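Local structure of putative Zn-dependent Alcohol Dehydrogenase (Rhodobacter sphaeroides, 3IV6) at residues 60-65 with 87-92; 189-193 with 205-209. The protein binds S-adenosylmethionine in a Rossmann-like alpha/beta domain, which suggests a methyltransferase-like role despite its name as a putative alcohol dehydrogenase. All coordinates share one frame. Residue numbers count along the deposited sequence, not the author numbering.

Contact 1: 60-65 with 87-92; sequences IEKALE and LADRCV
Residues 60-65 form the last turns of helix 57-65, with Leu64 N bonded to Ile60 O at 3.1 Å and Glu65 N to Glu61 O at 3.0 Å. Residues 87-92 are loop: Leu87 leaves helical angles at phi/psi -123/42, and from Arg90 onward the chain is extended. The nearest CA pairs are Leu64-Val92 at 7.8 Å and Glu61-Leu87 at 8.2 Å. Leu64 (m,t) is the most covered residue of the contact (89 Å²). Its CD1 lies 3.8 Å from Arg90 CD and 4.5 Å from Leu87 CD1, while its CD2 reaches Cys91 O at 3.6 Å and Val92 CB at 3.9 Å. Leu87, also m,t, points toward the helix and brings CD1 to 4.1 Å from Ile60 CG2. In Arg90, chi1 m, chi2 and chi3 near t, and a turn at chi4 (-60°) place the guanidinium with Glu61 O over one face and NE 3.9 Å from Glu61 CG. Glu61, t,t, keeps OE2 4.4 Å from Arg90 NE, beyond a salt bridge; its OE1 is instead paired with Arg57. Cys91, a residue involved in an interchain disulfide, points its CB sideways. On their inner side, Ile60 and Leu64 rest on Val72 and Val70 of strand 69-74. A helix covering parallel strands and held against the loop that enters edge strand 93-96 is characteristic of the Rossmann-like fold of S-adenosylmethionine-binding domains.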
ATOM      1  N   ILE A  60       0.414  -7.836 -10.847  1.00 28.94           N
ATOM      2  CA  ILE A  60      -0.176  -7.247 -12.029  1.00 25.77           C
ATOM      3  C   ILE A  60      -0.040  -8.203 -13.209  1.00 25.65           C
ATOM      4  O   ILE A  60      -0.942  -8.327 -14.025  1.00 29.08           O
ATOM      5  CB  ILE A  60       0.449  -5.863 -12.294  1.00 24.05           C
ATOM      6  CG1 ILE A  60      -0.045  -4.861 -11.230  1.00 21.04           C
ATOM      7  CG2 ILE A  60       0.173  -5.379 -13.718  1.00 16.99           C
ATOM      8  CD1 ILE A  60       1.022  -3.778 -10.784  1.00 24.00           C
ATOM      9  N   GLU A  61       1.077  -8.917 -13.274  1.00 26.85           N
ATOM     10  CA  GLU A  61       1.368  -9.774 -14.424  1.00 27.84           C
ATOM     11  C   GLU A  61       0.492 -11.045 -14.439  1.00 30.45           C
ATOM     12  O   GLU A  61       0.110 -11.512 -15.508  1.00 33.49           O
ATOM     13  CB  GLU A  61       2.854 -10.101 -14.449  1.00 28.29           C
ATOM     14  CG  GLU A  61       3.369 -10.833 -15.663  1.00 42.31           C
ATOM     15  CD  GLU A  61       4.903 -10.887 -15.664  1.00 61.37           C
ATOM     16  OE1 GLU A  61       5.536 -10.121 -14.880  1.00 51.08           O
ATOM     17  OE2 GLU A  61       5.475 -11.678 -16.453  1.00 60.92           O
ATOM     18  N   LYS A  62       0.168 -11.593 -13.263  1.00 27.22           N
ATOM     19  CA  LYS A  62      -0.774 -12.703 -13.168  1.00 30.75           C
ATOM     20  C   LYS A  62      -2.201 -12.259 -13.512  1.00 35.14           C
ATOM     21  O   LYS A  62      -2.970 -13.018 -14.108  1.00 33.99           O
ATOM     22  CB  LYS A  62      -0.745 -13.367 -11.792  1.00 28.75           C
ATOM     23  CG  LYS A  62       0.504 -14.189 -11.526  1.00 37.74           C
ATOM     24  CD  LYS A  62       0.886 -15.106 -12.677  1.00 49.74           C
ATOM     25  CE  LYS A  62       1.967 -16.106 -12.237  1.00 60.17           C
ATOM     26  NZ  LYS A  62       2.032 -17.380 -13.009  1.00 51.42           N
ATOM     27  N   ALA A  63      -2.542 -11.028 -13.146  1.00 30.70           N
ATOM     28  CA  ALA A  63      -3.819 -10.433 -13.514  1.00 25.75           C
ATOM     29  C   ALA A  63      -3.987 -10.386 -15.003  1.00 28.19           C
ATOM     30  O   ALA A  63      -5.061 -10.711 -15.504  1.00 26.57           O
ATOM     31  CB  ALA A  63      -3.908  -9.057 -13.003  1.00 24.16           C
ATOM     32  N   LEU A  64      -2.963  -9.914 -15.715  1.00 28.43           N
ATOM     33  CA  LEU A  64      -3.051  -9.850 -17.177  1.00 29.53           C
ATOM     34  C   LEU A  64      -3.102 -11.262 -17.765  1.00 32.46           C
ATOM     35  O   LEU A  64      -3.860 -11.528 -18.687  1.00 35.71           O
ATOM     36  CB  LEU A  64      -1.902  -9.059 -17.790  1.00 26.01           C
ATOM     37  CG  LEU A  64      -1.730  -7.596 -17.353  1.00 28.71           C
ATOM     38  CD1 LEU A  64      -0.278  -7.108 -17.547  1.00 26.78           C
ATOM     39  CD2 LEU A  64      -2.744  -6.628 -18.022  1.00 24.25           C
ATOM     40  N   GLU A  65      -2.317 -12.179 -17.221  1.00 32.83           N
ATOM     41  CA  GLU A  65      -2.279 -13.537 -17.760  1.00 36.49           C
ATOM     42  C   GLU A  65      -3.650 -14.262 -17.591  1.00 32.17           C
ATOM     43  O   GLU A  65      -4.054 -15.035 -18.425  1.00 28.58           O
ATOM     44  CB  GLU A  65      -1.114 -14.286 -17.116  1.00 43.31           C
ATOM     45  CG  GLU A  65      -0.829 -15.694 -17.639  1.00 63.17           C
ATOM     46  CD  GLU A  65       0.203 -16.452 -16.757  1.00 80.35           C
ATOM     47  OE1 GLU A  65       0.349 -17.698 -16.897  1.00 78.91           O
ATOM     48  OE2 GLU A  65       0.867 -15.793 -15.914  1.00 73.53           O
ATOM     49  N   LEU A  87       6.751  -4.216 -18.711  1.00 45.47           N
ATOM     50  CA  LEU A  87       5.577  -4.774 -19.391  1.00 51.99           C
ATOM     51  C   LEU A  87       5.348  -4.155 -20.761  1.00 56.38           C
ATOM     52  O   LEU A  87       4.213  -3.853 -21.122  1.00 57.04           O
ATOM     53  CB  LEU A  87       4.330  -4.526 -18.541  1.00 48.13           C
ATOM     54  CG  LEU A  87       4.335  -5.136 -17.141  1.00 48.75           C
ATOM     55  CD1 LEU A  87       3.191  -4.602 -16.317  1.00 38.01           C
ATOM     56  CD2 LEU A  87       4.264  -6.659 -17.238  1.00 48.22           C
ATOM     57  N   ALA A  88       6.417  -3.945 -21.520  1.00 56.55           N
ATOM     58  CA  ALA A  88       6.298  -3.128 -22.718  1.00 61.25           C
ATOM     59  C   ALA A  88       5.560  -3.897 -23.819  1.00 65.00           C
ATOM     60  O   ALA A  88       4.940  -3.317 -24.721  1.00 69.43           O
ATOM     61  CB  ALA A  88       7.677  -2.647 -23.177  1.00 52.24           C
ATOM     62  N   ASP A  89       5.603  -5.214 -23.720  1.00 60.06           N
ATOM     63  CA  ASP A  89       4.963  -6.050 -24.717  1.00 67.65           C
ATOM     64  C   ASP A  89       3.496  -6.310 -24.382  1.00 65.33           C
ATOM     65  O   ASP A  89       2.702  -6.624 -25.274  1.00 67.72           O
ATOM     66  CB  ASP A  89       5.725  -7.374 -24.886  1.00 75.33           C
ATOM     67  CG  ASP A  89       5.965  -8.095 -23.555  1.00 75.34           C
ATOM     68  OD1 ASP A  89       5.805  -7.470 -22.475  1.00 69.51           O
ATOM     69  OD2 ASP A  89       6.317  -9.298 -23.590  1.00 77.93           O
ATOM     70  N   ARG A  90       3.132  -6.174 -23.107  1.00 60.70           N
ATOM     71  CA  ARG A  90       1.747  -6.411 -22.692  1.00 51.91           C
ATOM     72  C   ARG A  90       0.818  -5.218 -22.917  1.00 48.44           C
ATOM     73  O   ARG A  90       1.251  -4.069 -23.025  1.00 55.74           O
ATOM     74  CB  ARG A  90       1.698  -6.887 -21.255  1.00 44.32           C
ATOM     75  CG  ARG A  90       2.259  -8.294 -21.112  1.00 49.01           C
ATOM     76  CD  ARG A  90       2.475  -8.665 -19.663  1.00 50.28           C
ATOM     77  NE  ARG A  90       2.614 -10.100 -19.431  1.00 53.80           N
ATOM     78  CZ  ARG A  90       1.685 -11.013 -19.725  1.00 63.81           C
ATOM     79  NH1 ARG A  90       0.528 -10.663 -20.308  1.00 52.28           N
ATOM     80  NH2 ARG A  90       1.927 -12.294 -19.445  1.00 67.72           N
ATOM     81  N   CYS A  91      -0.467  -5.512 -23.015  1.00 40.26           N
ATOM     82  CA  CYS A  91      -1.492  -4.484 -23.124  1.00 41.45           C
ATOM     83  C   CYS A  91      -2.102  -4.145 -21.741  1.00 36.08           C
ATOM     84  O   CYS A  91      -2.862  -4.920 -21.155  1.00 37.86           O
ATOM     85  CB  CYS A  91      -2.576  -4.931 -24.125  1.00 46.24           C
ATOM     86  SG  CYS A  91      -4.093  -3.910 -24.173  1.00 67.59           S
ATOM     87  N   VAL A  92      -1.760  -2.982 -21.222  1.00 29.62           N
ATOM     88  CA  VAL A  92      -2.147  -2.611 -19.878  1.00 30.03           C
ATOM     89  C   VAL A  92      -2.092  -1.097 -19.778  1.00 28.05           C
ATOM     90  O   VAL A  92      -1.263  -0.461 -20.413  1.00 32.86           O
ATOM     91  CB  VAL A  92      -1.158  -3.154 -18.852  1.00 31.74           C
ATOM     92  CG1 VAL A  92       0.197  -2.516 -19.041  1.00 30.14           C
ATOM     93  CG2 VAL A  92      -1.631  -2.849 -17.463  1.00 28.31           C
TER

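Contact 2: 189-193 with 205-209; sequences LDRAL and LEWYR
The end of helix 187-192 meets helix 201-210 mostly through side chains; segments 189-193 and 205-209 bury 298 Å² in total, and the nearest CA atoms are Asp190 and Leu205, 6.4 Å apart. Residues 189-192 are helical, and Leu193 departs with phi/psi -50/134. Along 205-209, Leu205 comes first and is the most covered. In its t,p rotamer it sends CD1 to 4.0 Å from Leu189 CD2 and to 2.9 Å from Asp190 OD1, shorter than van der Waals contact and not evidence of attraction. Its N and CB lie 3.7 Å and 4.0 Å from Leu193 CD1, placing Leu193 (m,t) against the backbone as well as the side chain. Glu206 faces away and accepts from Arg209, NE to OE1 3.2 Å, in a salt bridge, while its OE2 pairs with Arg210. Trp207 packs edge-to-face with Trp14 and His196. Tyr208, chi1 -94°, points toward the first helix: its CD2 is 3.7 Å from Leu193 CD2 and its CB 3.9 Å from Leu189 CD2. Arg209 finishes the patch with CG 3.8 Å from Leu189 CD2. Beyond the pair, Tyr208 meets Phe182 edge-to-face and touches Ile155, while Ala192 also packs on Ile155, so both helices rest against helix 154-164.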
ATOM      1  N   LEU A 189      16.925   6.417  13.518  1.00 56.87           N
ATOM      2  CA  LEU A 189      16.547   5.743  12.281  1.00 54.32           C
ATOM      3  C   LEU A 189      17.712   4.941  11.713  1.00 57.21           C
ATOM      4  O   LEU A 189      17.594   3.737  11.481  1.00 53.27           O
ATOM      5  CB  LEU A 189      16.054   6.758  11.248  1.00 49.37           C
ATOM      6  CG  LEU A 189      15.353   6.185  10.014  1.00 40.45           C
ATOM      7  CD1 LEU A 189      14.200   5.280  10.423  1.00 34.84           C
ATOM      8  CD2 LEU A 189      14.866   7.302   9.104  1.00 41.53           C
ATOM      9  N   ASP A 190      18.837   5.614  11.491  1.00 59.46           N
ATOM     10  CA  ASP A 190      20.032   4.960  10.972  1.00 61.23           C
ATOM     11  C   ASP A 190      20.319   3.663  11.722  1.00 61.11           C
ATOM     12  O   ASP A 190      20.638   2.642  11.114  1.00 61.80           O
ATOM     13  CB  ASP A 190      21.237   5.897  11.063  1.00 62.34           C
ATOM     14  CG  ASP A 190      21.000   7.221  10.363  1.00 72.74           C
ATOM     15  OD1 ASP A 190      19.861   7.731  10.423  1.00 71.85           O
ATOM     16  OD2 ASP A 190      21.951   7.751   9.752  1.00 68.34           O
ATOM     17  N   ARG A 191      20.204   3.712  13.045  1.00 56.12           N
ATOM     18  CA  ARG A 191      20.626   2.603  13.892  1.00 59.67           C
ATOM     19  C   ARG A 191      19.657   1.431  13.790  1.00 59.01           C
ATOM     20  O   ARG A 191      20.019   0.287  14.071  1.00 58.71           O
ATOM     21  CB  ARG A 191      20.749   3.059  15.348  1.00 69.09           C
ATOM     22  CG  ARG A 191      21.506   2.088  16.240  1.00 85.84           C
ATOM     23  CD  ARG A 191      22.275   2.821  17.326  1.00 82.58           C
ATOM     24  NE  ARG A 191      21.836   2.434  18.664  1.00 85.17           N
ATOM     25  CZ  ARG A 191      21.188   3.240  19.500  1.00 92.09           C
ATOM     26  NH1 ARG A 191      20.902   4.483  19.139  1.00 81.26           N
ATOM     27  NH2 ARG A 191      20.828   2.802  20.698  1.00 81.91           N
ATOM     28  N   ALA A 192      18.425   1.721  13.386  1.00 58.53           N
ATOM     29  CA  ALA A 192      17.339   0.753  13.481  1.00 54.51           C
ATOM     30  C   ALA A 192      17.105   0.054  12.146  1.00 50.99           C
ATOM     31  O   ALA A 192      16.448  -0.985  12.086  1.00 50.60           O
ATOM     32  CB  ALA A 192      16.064   1.431  13.958  1.00 47.02           C
ATOM     33  N   LEU A 193      17.646   0.632  11.078  1.00 52.24           N
ATOM     34  CA  LEU A 193      17.434   0.109   9.734  1.00 47.16           C
ATOM     35  C   LEU A 193      17.723  -1.388   9.672  1.00 51.99           C
ATOM     36  O   LEU A 193      18.739  -1.855  10.186  1.00 52.16           O
ATOM     37  CB  LEU A 193      18.309   0.855   8.724  1.00 45.62           C
ATOM     38  CG  LEU A 193      17.785   2.210   8.246  1.00 54.93           C
ATOM     39  CD1 LEU A 193      18.750   2.838   7.251  1.00 54.45           C
ATOM     40  CD2 LEU A 193      16.399   2.066   7.637  1.00 48.97           C
ATOM     41  N   LEU A 205      17.558   4.679   4.290  1.00 48.18           N
ATOM     42  CA  LEU A 205      17.457   5.853   5.134  1.00 42.90           C
ATOM     43  C   LEU A 205      16.675   6.912   4.426  1.00 40.27           C
ATOM     44  O   LEU A 205      15.739   7.472   4.992  1.00 40.03           O
ATOM     45  CB  LEU A 205      18.842   6.404   5.442  1.00 53.48           C
ATOM     46  CG  LEU A 205      18.908   7.529   6.483  1.00 59.41           C
ATOM     47  CD1 LEU A 205      18.693   6.920   7.841  1.00 57.71           C
ATOM     48  CD2 LEU A 205      20.223   8.292   6.441  1.00 51.99           C
ATOM     49  N   GLU A 206      17.041   7.199   3.182  1.00 38.70           N
ATOM     50  CA  GLU A 206      16.374   8.285   2.475  1.00 37.70           C
ATOM     51  C   GLU A 206      14.911   7.965   2.176  1.00 42.67           C
ATOM     52  O   GLU A 206      14.017   8.789   2.403  1.00 39.18           O
ATOM     53  CB  GLU A 206      17.138   8.677   1.207  1.00 43.03           C
ATOM     54  CG  GLU A 206      16.653   9.994   0.546  1.00 48.30           C
ATOM     55  CD  GLU A 206      16.708  11.207   1.496  1.00 59.53           C
ATOM     56  OE1 GLU A 206      17.499  11.180   2.490  1.00 53.85           O
ATOM     57  OE2 GLU A 206      15.955  12.178   1.243  1.00 52.41           O
ATOM     58  N   TRP A 207      14.673   6.753   1.676  1.00 44.23           N
ATOM     59  CA  TRP A 207      13.330   6.216   1.493  1.00 36.83           C
ATOM     60  C   TRP A 207      12.470   6.349   2.755  1.00 36.28           C
ATOM     61  O   TRP A 207      11.325   6.785   2.710  1.00 33.69           O
ATOM     62  CB  TRP A 207      13.508   4.761   1.188  1.00 42.46           C
ATOM     63  CG  TRP A 207      12.310   4.034   0.761  1.00 39.24           C
ATOM     64  CD1 TRP A 207      11.359   4.452  -0.116  1.00 37.99           C
ATOM     65  CD2 TRP A 207      11.953   2.720   1.156  1.00 33.71           C
ATOM     66  NE1 TRP A 207      10.413   3.476  -0.274  1.00 35.75           N
ATOM     67  CE2 TRP A 207      10.762   2.398   0.495  1.00 34.96           C
ATOM     68  CE3 TRP A 207      12.528   1.782   2.016  1.00 42.33           C
ATOM     69  CZ2 TRP A 207      10.133   1.174   0.657  1.00 36.43           C
ATOM     70  CZ3 TRP A 207      11.896   0.556   2.180  1.00 42.21           C
ATOM     71  CH2 TRP A 207      10.712   0.269   1.508  1.00 36.89           C
ATOM     72  N   TYR A 208      13.030   5.957   3.890  1.00 33.34           N
ATOM     73  CA  TYR A 208      12.311   6.096   5.146  1.00 36.21           C
ATOM     74  C   TYR A 208      12.005   7.555   5.485  1.00 40.16           C
ATOM     75  O   TYR A 208      10.892   7.870   5.877  1.00 39.47           O
ATOM     76  CB  TYR A 208      13.059   5.390   6.292  1.00 37.24           C
ATOM     77  CG  TYR A 208      12.563   3.977   6.491  1.00 44.98           C
ATOM     78  CD1 TYR A 208      11.368   3.733   7.169  1.00 43.58           C
ATOM     79  CD2 TYR A 208      13.242   2.886   5.952  1.00 46.99           C
ATOM     80  CE1 TYR A 208      10.877   2.459   7.334  1.00 37.07           C
ATOM     81  CE2 TYR A 208      12.745   1.582   6.104  1.00 41.91           C
ATOM     82  CZ  TYR A 208      11.561   1.382   6.800  1.00 43.25           C
ATOM     83  OH  TYR A 208      11.046   0.106   6.972  1.00 48.07           O
ATOM     84  N   ARG A 209      12.998   8.426   5.330  1.00 39.79           N
ATOM     85  CA  ARG A 209      12.844   9.833   5.680  1.00 42.48           C
ATOM     86  C   ARG A 209      11.804  10.510   4.794  1.00 38.66           C
ATOM     87  O   ARG A 209      11.062  11.382   5.246  1.00 37.27           O
ATOM     88  CB  ARG A 209      14.184  10.562   5.567  1.00 47.57           C
ATOM     89  CG  ARG A 209      15.116  10.333   6.747  1.00 49.31           C
ATOM     90  CD  ARG A 209      16.545  10.724   6.406  1.00 55.88           C
ATOM     91  NE  ARG A 209      16.598  11.888   5.528  1.00 69.46           N
ATOM     92  CZ  ARG A 209      16.764  13.137   5.952  1.00 65.87           C
ATOM     93  NH1 ARG A 209      16.892  13.388   7.248  1.00 67.61           N
ATOM     94  NH2 ARG A 209      16.800  14.136   5.081  1.00 51.56           N
TER

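How the contacts relate
The two contacts come in series along the chain, contact 1 closing at Val92 before contact 2 opens at Leu189. Their centres are 33 Å apart and their nearest atoms about 15 Å, so they do not touch. Contact 1 belongs to the side of the seven-stranded mixed sheet formed by strands 69-74 and 93-96; contact 2 joins two helices of an insertion, between strand 143-149 and strands 237-244 and 251-258, that also holds a small antiparallel sheet. Bound S-adenosylmethionine lies about 8 Å from the Ile60 side chain and about 11 Å from that of Tyr208. Contact 1 lies in the Rossmann-like part of the fold, near the S-adenosylmethionine site, and contact 2 in the insertion.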